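Local atomic coordinates of excinuclease ABC, subunit A. (Deinococcus radiodurans, PDB entry 2VF7), a protein that binds ATP, zinc and DNA as an ABC-type ATPase of the UvrA family and probably takes part in recognising damaged DNA for excision repair. Residues 503-508 with 518-523; 539-544 with 787-792. The protein carries 1 engineered substitution. All blocks are in the same frame, centred on the assembly; numbering follows the deposited sequence. Where two conformers were deposited one is given.

Contact 1: residues 503-508 with 518-523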
ATOM      1  N   LEU A 503      19.879  33.404  38.744  1.00 53.86           N
ATOM      2  CA  LEU A 503      18.457  33.106  38.545  1.00 54.28           C
ATOM      3  C   LEU A 503      18.090  31.874  39.373  1.00 54.38           C
ATOM      4  O   LEU A 503      18.744  30.834  39.274  1.00 54.56           O
ATOM      5  CB  LEU A 503      18.195  32.846  37.047  1.00 54.38           C
ATOM      6  CG  LEU A 503      16.864  33.108  36.305  1.00 55.09           C
ATOM      7  CD1 LEU A 503      16.170  31.827  35.819  1.00 54.99           C
ATOM      8  CD2 LEU A 503      15.891  34.036  37.069  1.00 55.33           C
ATOM      9  N   GLU A 504      17.056  31.996  40.200  1.00 54.73           N
ATOM     10  CA  GLU A 504      16.625  30.898  41.076  1.00 54.92           C
ATOM     11  C   GLU A 504      15.332  30.244  40.572  1.00 54.63           C
ATOM     12  O   GLU A 504      14.314  30.919  40.362  1.00 54.30           O
ATOM     13  CB  GLU A 504      16.446  31.390  42.524  1.00 54.88           C
ATOM     14  CG  GLU A 504      17.708  31.992  43.170  1.00 55.35           C
ATOM     15  CD  GLU A 504      17.499  32.442  44.620  1.00 56.44           C
ATOM     16  OE1 GLU A 504      16.327  32.508  45.071  1.00 58.36           O
ATOM     17  OE2 GLU A 504      18.509  32.736  45.316  1.00 58.52           O
ATOM     18  N   LEU A 505      15.397  28.932  40.352  1.00 54.59           N
ATOM     19  CA  LEU A 505      14.220  28.116  40.042  1.00 54.36           C
ATOM     20  C   LEU A 505      14.003  27.151  41.215  1.00 54.48           C
ATOM     21  O   LEU A 505      14.708  26.140  41.353  1.00 54.08           O
ATOM     22  CB  LEU A 505      14.421  27.344  38.734  1.00 54.34           C
ATOM     23  CG  LEU A 505      13.341  27.201  37.647  1.00 53.89           C
ATOM     24  CD1 LEU A 505      13.716  26.057  36.740  1.00 53.73           C
ATOM     25  CD2 LEU A 505      11.938  26.979  38.174  1.00 53.94           C
ATOM     26  N   ASN A 506      13.041  27.499  42.068  1.00 54.54           N
ATOM     27  CA  ASN A 506      12.751  26.768  43.295  1.00 54.52           C
ATOM     28  C   ASN A 506      11.428  26.000  43.233  1.00 54.75           C
ATOM     29  O   ASN A 506      10.476  26.430  42.573  1.00 54.52           O
ATOM     30  CB  ASN A 506      12.729  27.738  44.482  1.00 54.53           C
ATOM     31  CG  ASN A 506      14.026  28.528  44.628  1.00 54.60           C
ATOM     32  OD1 ASN A 506      15.105  27.952  44.810  1.00 55.10           O
ATOM     33  ND2 ASN A 506      13.923  29.853  44.556  1.00 52.96           N
ATOM     34  N   GLY A 507      11.388  24.859  43.923  1.00 55.12           N
ATOM     35  CA  GLY A 507      10.168  24.061  44.089  1.00 55.74           C
ATOM     36  C   GLY A 507       9.662  23.445  42.805  1.00 56.22           C
ATOM     37  O   GLY A 507       8.458  23.450  42.534  1.00 56.45           O
ATOM     38  N   VAL A 508      10.596  22.907  42.023  1.00 56.53           N
ATOM     39  CA  VAL A 508      10.313  22.389  40.693  1.00 56.90           C
ATOM     40  C   VAL A 508       9.705  20.986  40.781  1.00 57.09           C
ATOM     41  O   VAL A 508      10.436  19.998  40.873  1.00 57.09           O
ATOM     42  CB  VAL A 508      11.607  22.370  39.809  1.00 57.06           C
ATOM     43  CG1 VAL A 508      11.278  22.044  38.359  1.00 56.60           C
ATOM     44  CG2 VAL A 508      12.347  23.700  39.889  1.00 57.28           C
ATOM     45  N   VAL A 518      17.265  24.926  42.196  1.00 54.99           N
ATOM     46  CA  VAL A 518      18.433  25.002  41.311  1.00 54.70           C
ATOM     47  C   VAL A 518      18.772  26.468  40.948  1.00 54.71           C
ATOM     48  O   VAL A 518      17.879  27.331  40.897  1.00 54.62           O
ATOM     49  CB  VAL A 518      18.212  24.120  40.043  1.00 54.45           C
ATOM     50  CG1 VAL A 518      17.277  24.790  39.072  1.00 55.08           C
ATOM     51  CG2 VAL A 518      19.522  23.775  39.366  1.00 54.01           C
ATOM     52  N   ARG A 519      20.057  26.748  40.722  1.00 54.40           N
ATOM     53  CA  ARG A 519      20.497  28.099  40.361  1.00 54.09           C
ATOM     54  C   ARG A 519      21.176  28.161  38.997  1.00 53.55           C
ATOM     55  O   ARG A 519      22.030  27.334  38.686  1.00 53.51           O
ATOM     56  CB  ARG A 519      21.435  28.675  41.423  1.00 54.30           C
ATOM     57  CG  ARG A 519      20.856  28.724  42.832  1.00 55.33           C
ATOM     58  CD  ARG A 519      21.080  30.081  43.486  1.00 57.56           C
ATOM     59  NE  ARG A 519      22.467  30.316  43.887  1.00 59.41           N
ATOM     60  CZ  ARG A 519      22.929  31.474  44.363  0.80 60.43           C
ATOM     61  NH1 ARG A 519      22.117  32.522  44.491  0.80 60.90           N
ATOM     62  NH2 ARG A 519      24.210  31.589  44.713  1.00 61.04           N
ATOM     63  N   PHE A 520      20.796  29.145  38.187  1.00 53.00           N
ATOM     64  CA  PHE A 520      21.455  29.377  36.899  1.00 52.48           C
ATOM     65  C   PHE A 520      22.130  30.750  36.919  1.00 51.99           C
ATOM     66  O   PHE A 520      21.456  31.739  37.134  1.00 51.65           O
ATOM     67  CB  PHE A 520      20.453  29.346  35.733  1.00 52.14           C
ATOM     68  CG  PHE A 520      19.621  28.087  35.641  1.00 52.54           C
ATOM     69  CD1 PHE A 520      18.346  28.032  36.216  1.00 52.46           C
ATOM     70  CD2 PHE A 520      20.083  26.972  34.926  1.00 53.10           C
ATOM     71  CE1 PHE A 520      17.555  26.878  36.113  1.00 51.87           C
ATOM     72  CE2 PHE A 520      19.295  25.818  34.810  1.00 51.73           C
ATOM     73  CZ  PHE A 520      18.036  25.769  35.411  1.00 51.46           C
ATOM     74  N   PRO A 521      23.451  30.812  36.660  1.00 51.80           N
ATOM     75  CA  PRO A 521      24.190  32.081  36.625  1.00 51.51           C
ATOM     76  C   PRO A 521      23.855  32.885  35.374  1.00 51.36           C
ATOM     77  O   PRO A 521      23.514  32.290  34.353  1.00 51.51           O
ATOM     78  CB  PRO A 521      25.649  31.625  36.566  1.00 51.51           C
ATOM     79  CG  PRO A 521      25.591  30.324  35.858  1.00 51.61           C
ATOM     80  CD  PRO A 521      24.328  29.668  36.350  1.00 51.79           C
ATOM     81  N   LEU A 522      23.960  34.214  35.446  1.00 51.16           N
ATOM     82  CA  LEU A 522      23.609  35.079  34.307  1.00 50.81           C
ATOM     83  C   LEU A 522      24.825  35.721  33.637  1.00 50.71           C
ATOM     84  O   LEU A 522      25.895  35.822  34.232  1.00 49.91           O
ATOM     85  CB  LEU A 522      22.574  36.153  34.694  1.00 51.00           C
ATOM     86  CG  LEU A 522      21.356  35.744  35.538  1.00 51.08           C
ATOM     87  CD1 LEU A 522      20.619  36.964  36.061  1.00 50.57           C
ATOM     88  CD2 LEU A 522      20.405  34.813  34.775  1.00 51.08           C
ATOM     89  N   GLY A 523      24.636  36.118  32.375  1.00 51.02           N
ATOM     90  CA  GLY A 523      25.677  36.722  31.541  1.00 51.13           C
ATOM     91  C   GLY A 523      26.774  35.747  31.199  1.00 51.10           C
ATOM     92  O   GLY A 523      27.887  36.143  30.859  1.00 51.11           O
TER
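Leu503 and Phe520 face each other as an antiparallel hydrogen-bonded pair, joined in both directions: Leu503 N gives to Phe520 O at 2.8 Å, and Phe520 N returns a nearly straight bond to Leu503 O. Two residues along each strand, beyond the non-hydrogen-bonded pair Glu504-Arg519, Leu505 and Val518 repeat the scheme, with N to O distances of 3.0 Å both ways. Between the two, Arg519 CA sits 3.4 Å from Leu503 O, a CA-H...O contact.

The tight side is the face carrying Leu503, Leu505, Val518 and Phe520. The CE1 edge of the Phe520 ring meets Leu505 CD1 at 4.0 Å, near the ring plane. Val518 CG1 packs on Leu505 CB at 3.8 Å, and Leu522 CD2 closes the far end against Leu503 CB at 3.7 Å. Helix 536-551 covers this face, with Leu803 of strand 801-805 touching Val518 and Phe520.

The other face is looser and nearer solvent. Arg519 was modelled in two conformers; in the one given it runs beside Glu504, but Glu504 OE2 and Arg519 NH1 are 3.7 Å apart, a long salt bridge with the carboxylate and guanidinium planes turned 57° from each other. Arg519 also makes a cation-pi contact with Trp502. With strand 575-578 beyond 502-510, this pairing forms the antiparallel beta subdomain of an ABC ATPase nucleotide-binding domain.

Contact 2: residues 539-544 with 787-792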
ATOM      1  N   LEU A 539      13.719  19.881  33.454  1.00 53.19           N
ATOM      2  CA  LEU A 539      14.140  21.093  34.161  1.00 52.76           C
ATOM      3  C   LEU A 539      14.231  22.318  33.250  1.00 53.34           C
ATOM      4  O   LEU A 539      13.674  23.366  33.566  1.00 53.25           O
ATOM      5  CB  LEU A 539      15.482  20.872  34.855  1.00 52.76           C
ATOM      6  CG  LEU A 539      16.096  22.024  35.666  1.00 52.53           C
ATOM      7  CD1 LEU A 539      15.311  22.330  36.928  1.00 49.99           C
ATOM      8  CD2 LEU A 539      17.534  21.707  36.014  1.00 52.02           C
ATOM      9  N   VAL A 540      14.920  22.171  32.116  1.00 53.71           N
ATOM     10  CA  VAL A 540      15.325  23.315  31.291  1.00 53.71           C
ATOM     11  C   VAL A 540      14.278  23.695  30.260  1.00 54.30           C
ATOM     12  O   VAL A 540      13.806  24.822  30.251  1.00 54.29           O
ATOM     13  CB  VAL A 540      16.684  23.060  30.588  1.00 53.82           C
ATOM     14  CG1 VAL A 540      17.077  24.242  29.714  1.00 52.44           C
ATOM     15  CG2 VAL A 540      17.778  22.757  31.615  1.00 52.96           C
ATOM     16  N   SER A 541      13.924  22.749  29.391  1.00 55.01           N
ATOM     17  CA  SER A 541      12.958  23.002  28.326  1.00 55.86           C
ATOM     18  C   SER A 541      11.536  23.151  28.849  1.00 56.31           C
ATOM     19  O   SER A 541      10.818  24.079  28.469  1.00 57.16           O
ATOM     20  CB  SER A 541      13.037  21.917  27.251  1.00 55.61           C
ATOM     21  OG  SER A 541      14.302  21.960  26.617  1.00 56.34           O
ATOM     22  N   GLN A 542      11.124  22.252  29.727  1.00 56.78           N
ATOM     23  CA  GLN A 542       9.765  22.311  30.255  1.00 56.99           C
ATOM     24  C   GLN A 542       9.617  23.297  31.411  1.00 57.09           C
ATOM     25  O   GLN A 542       8.955  24.305  31.263  1.00 57.48           O
ATOM     26  CB  GLN A 542       9.252  20.911  30.603  1.00 57.04           C
ATOM     27  CG  GLN A 542       9.304  19.944  29.404  1.00 56.78           C
ATOM     28  CD  GLN A 542       8.966  18.511  29.782  1.00 57.08           C
ATOM     29  OE1 GLN A 542       8.063  18.267  30.594  1.00 58.46           O
ATOM     30  NE2 GLN A 542       9.681  17.553  29.188  1.00 55.19           N
ATOM     31  N   ALA A 543      10.255  23.033  32.545  1.00 57.72           N
ATOM     32  CA  ALA A 543      10.034  23.831  33.763  1.00 57.90           C
ATOM     33  C   ALA A 543      10.562  25.256  33.697  1.00 58.21           C
ATOM     34  O   ALA A 543       9.833  26.199  34.002  1.00 58.56           O
ATOM     35  CB  ALA A 543      10.598  23.119  34.994  1.00 57.83           C
ATOM     36  N   LEU A 544      11.823  25.422  33.315  1.00 58.66           N
ATOM     37  CA  LEU A 544      12.400  26.754  33.255  1.00 59.02           C
ATOM     38  C   LEU A 544      11.572  27.617  32.320  1.00 59.57           C
ATOM     39  O   LEU A 544      10.967  28.590  32.754  1.00 59.55           O
ATOM     40  CB  LEU A 544      13.863  26.719  32.801  1.00 59.16           C
ATOM     41  CG  LEU A 544      14.560  28.090  32.717  1.00 58.90           C
ATOM     42  CD1 LEU A 544      14.497  28.828  34.046  1.00 58.25           C
ATOM     43  CD2 LEU A 544      15.997  27.964  32.277  1.00 58.53           C
ATOM     44  N   ILE A 787      21.575  28.944  28.177  1.00 51.19           N
ATOM     45  CA  ILE A 787      21.440  27.706  28.918  1.00 50.94           C
ATOM     46  C   ILE A 787      21.128  26.649  27.881  1.00 51.13           C
ATOM     47  O   ILE A 787      20.148  26.752  27.157  1.00 51.43           O
ATOM     48  CB  ILE A 787      20.305  27.773  29.956  1.00 50.53           C
ATOM     49  CG1 ILE A 787      20.566  28.926  30.916  1.00 50.01           C
ATOM     50  CG2 ILE A 787      20.202  26.435  30.692  1.00 49.69           C
ATOM     51  CD1 ILE A 787      19.418  29.260  31.808  1.00 51.57           C
ATOM     52  N   ALA A 788      21.984  25.644  27.800  1.00 51.40           N
ATOM     53  CA  ALA A 788      21.902  24.653  26.753  1.00 51.01           C
ATOM     54  C   ALA A 788      21.868  23.289  27.398  1.00 51.31           C
ATOM     55  O   ALA A 788      22.811  22.923  28.086  1.00 51.44           O
ATOM     56  CB  ALA A 788      23.106  24.768  25.879  1.00 50.75           C
ATOM     57  N   VAL A 789      20.781  22.546  27.217  1.00 51.93           N
ATOM     58  CA  VAL A 789      20.802  21.112  27.548  1.00 52.76           C
ATOM     59  C   VAL A 789      21.732  20.371  26.579  1.00 53.74           C
ATOM     60  O   VAL A 789      21.588  20.469  25.370  1.00 53.76           O
ATOM     61  CB  VAL A 789      19.378  20.486  27.714  1.00 52.53           C
ATOM     62  CG1 VAL A 789      18.287  21.452  27.271  1.00 53.32           C
ATOM     63  CG2 VAL A 789      19.258  19.078  27.077  1.00 51.54           C
ATOM     64  N   GLU A 790      22.719  19.673  27.129  1.00 54.88           N
ATOM     65  CA  GLU A 790      23.894  19.284  26.365  1.00 56.13           C
ATOM     66  C   GLU A 790      24.349  17.853  26.696  1.00 57.29           C
ATOM     67  O   GLU A 790      24.306  17.432  27.851  1.00 57.55           O
ATOM     68  CB  GLU A 790      24.998  20.307  26.627  1.00 55.92           C
ATOM     69  CG  GLU A 790      26.237  20.192  25.773  1.00 56.97           C
ATOM     70  CD  GLU A 790      25.943  20.190  24.289  1.00 59.88           C
ATOM     71  OE1 GLU A 790      25.498  21.243  23.738  1.00 56.41           O
ATOM     72  OE2 GLU A 790      26.164  19.110  23.685  1.00 59.83           O
ATOM     73  N   HIS A 791      24.778  17.123  25.665  1.00 58.77           N
ATOM     74  CA  HIS A 791      25.098  15.693  25.761  1.00 59.94           C
ATOM     75  C   HIS A 791      26.547  15.368  25.402  1.00 60.09           C
ATOM     76  O   HIS A 791      27.037  14.292  25.742  1.00 60.54           O
ATOM     77  CB  HIS A 791      24.164  14.853  24.861  1.00 60.46           C
ATOM     78  CG  HIS A 791      22.706  15.052  25.143  1.00 61.70           C
ATOM     79  ND1 HIS A 791      21.919  15.932  24.426  1.00 63.26           N
ATOM     80  CD2 HIS A 791      21.892  14.491  26.070  1.00 62.87           C
ATOM     81  CE1 HIS A 791      20.685  15.907  24.899  1.00 62.74           C
ATOM     82  NE2 HIS A 791      20.640  15.040  25.897  1.00 63.82           N
ATOM     83  N   LYS A 792      27.231  16.274  24.708  1.00 60.19           N
ATOM     84  CA  LYS A 792      28.620  16.022  24.341  1.00 60.61           C
ATOM     85  C   LYS A 792      29.644  16.886  25.066  1.00 59.79           C
ATOM     86  O   LYS A 792      29.495  18.103  25.209  1.00 59.54           O
ATOM     87  CB  LYS A 792      28.826  16.053  22.819  1.00 61.30           C
ATOM     88  CG  LYS A 792      28.337  17.294  22.115  1.00 61.90           C
ATOM     89  CD  LYS A 792      28.577  17.189  20.603  1.00 62.82           C
ATOM     90  CE  LYS A 792      27.430  16.492  19.862  1.00 67.48           C
ATOM     91  NZ  LYS A 792      27.524  16.681  18.365  1.00 70.25           N
TER
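Val540 CG1 stands anti to its backbone N (chi1 179°), a rotamer that sets this methyl against both Ile787 and Val789; Ile787 CG2, also anti to its own N, meets it at 3.9 Å. This is the packing of the P-loop NTPase core of an ABC ATPase: helix 536-551, which follows the Walker A loop, lies on the parallel part of the central sheet, here on strand 785-789. Their short segments run at 118° with axes 8.9 Å apart, and no hydrogen bond crosses between them.

Val540 carries the middle of the contact. Besides Ile787, its CG1 touches Val789 CG1 at 3.9 Å, the two valines passing one another while pointing opposite ways. Val789 holds an unusual chi1 of 9°, close to eclipsed, and its CG1 also lies 4.1 Å from Ser541 OG. Val528 of the adjoining strand 525-529 touches both Val540 and Ile787, so the patch runs on across the sheet, while Ala788 points to the opposite face, onto Met525.

The helix makes an i to i+5 (pi-type) turn here, Leu544 N bonding to Leu539 O at 2.8 Å. Past the strand, Lys792 takes the N-cap position of helix 793-796. Gln542 touches the bound ADP away from this interface. At the other end of the patch, Leu544 and Ile787 meet tip to tip, Leu544 CD2 lying 3.7 Å from Ile787 CD1.

Contacts 1 and 2 have centres 12 Å apart, and the helix of contact 2, which packs on strand 785-789, also packs on the strand pair of contact 1; Leu544 touches Ile787 as well as Leu503 and Leu505. The contacts meet directly, Val508 CG1 lying 3.6 Å from Ala543 CB and Leu505 CD1 3.8 Å from Leu544 CA, while Leu539 CD1 packs on Val518 CG1 at 3.8 Å. Phe520 also touches Ile787, joining the two sheets. Contact 2 is nearer the nucleotide: the Val789 side chain is about 6 Å from ADP and about 4 Å from that of Lys536, which binds it. In contact 1 the Leu505 side chain is about 12 Å from ADP.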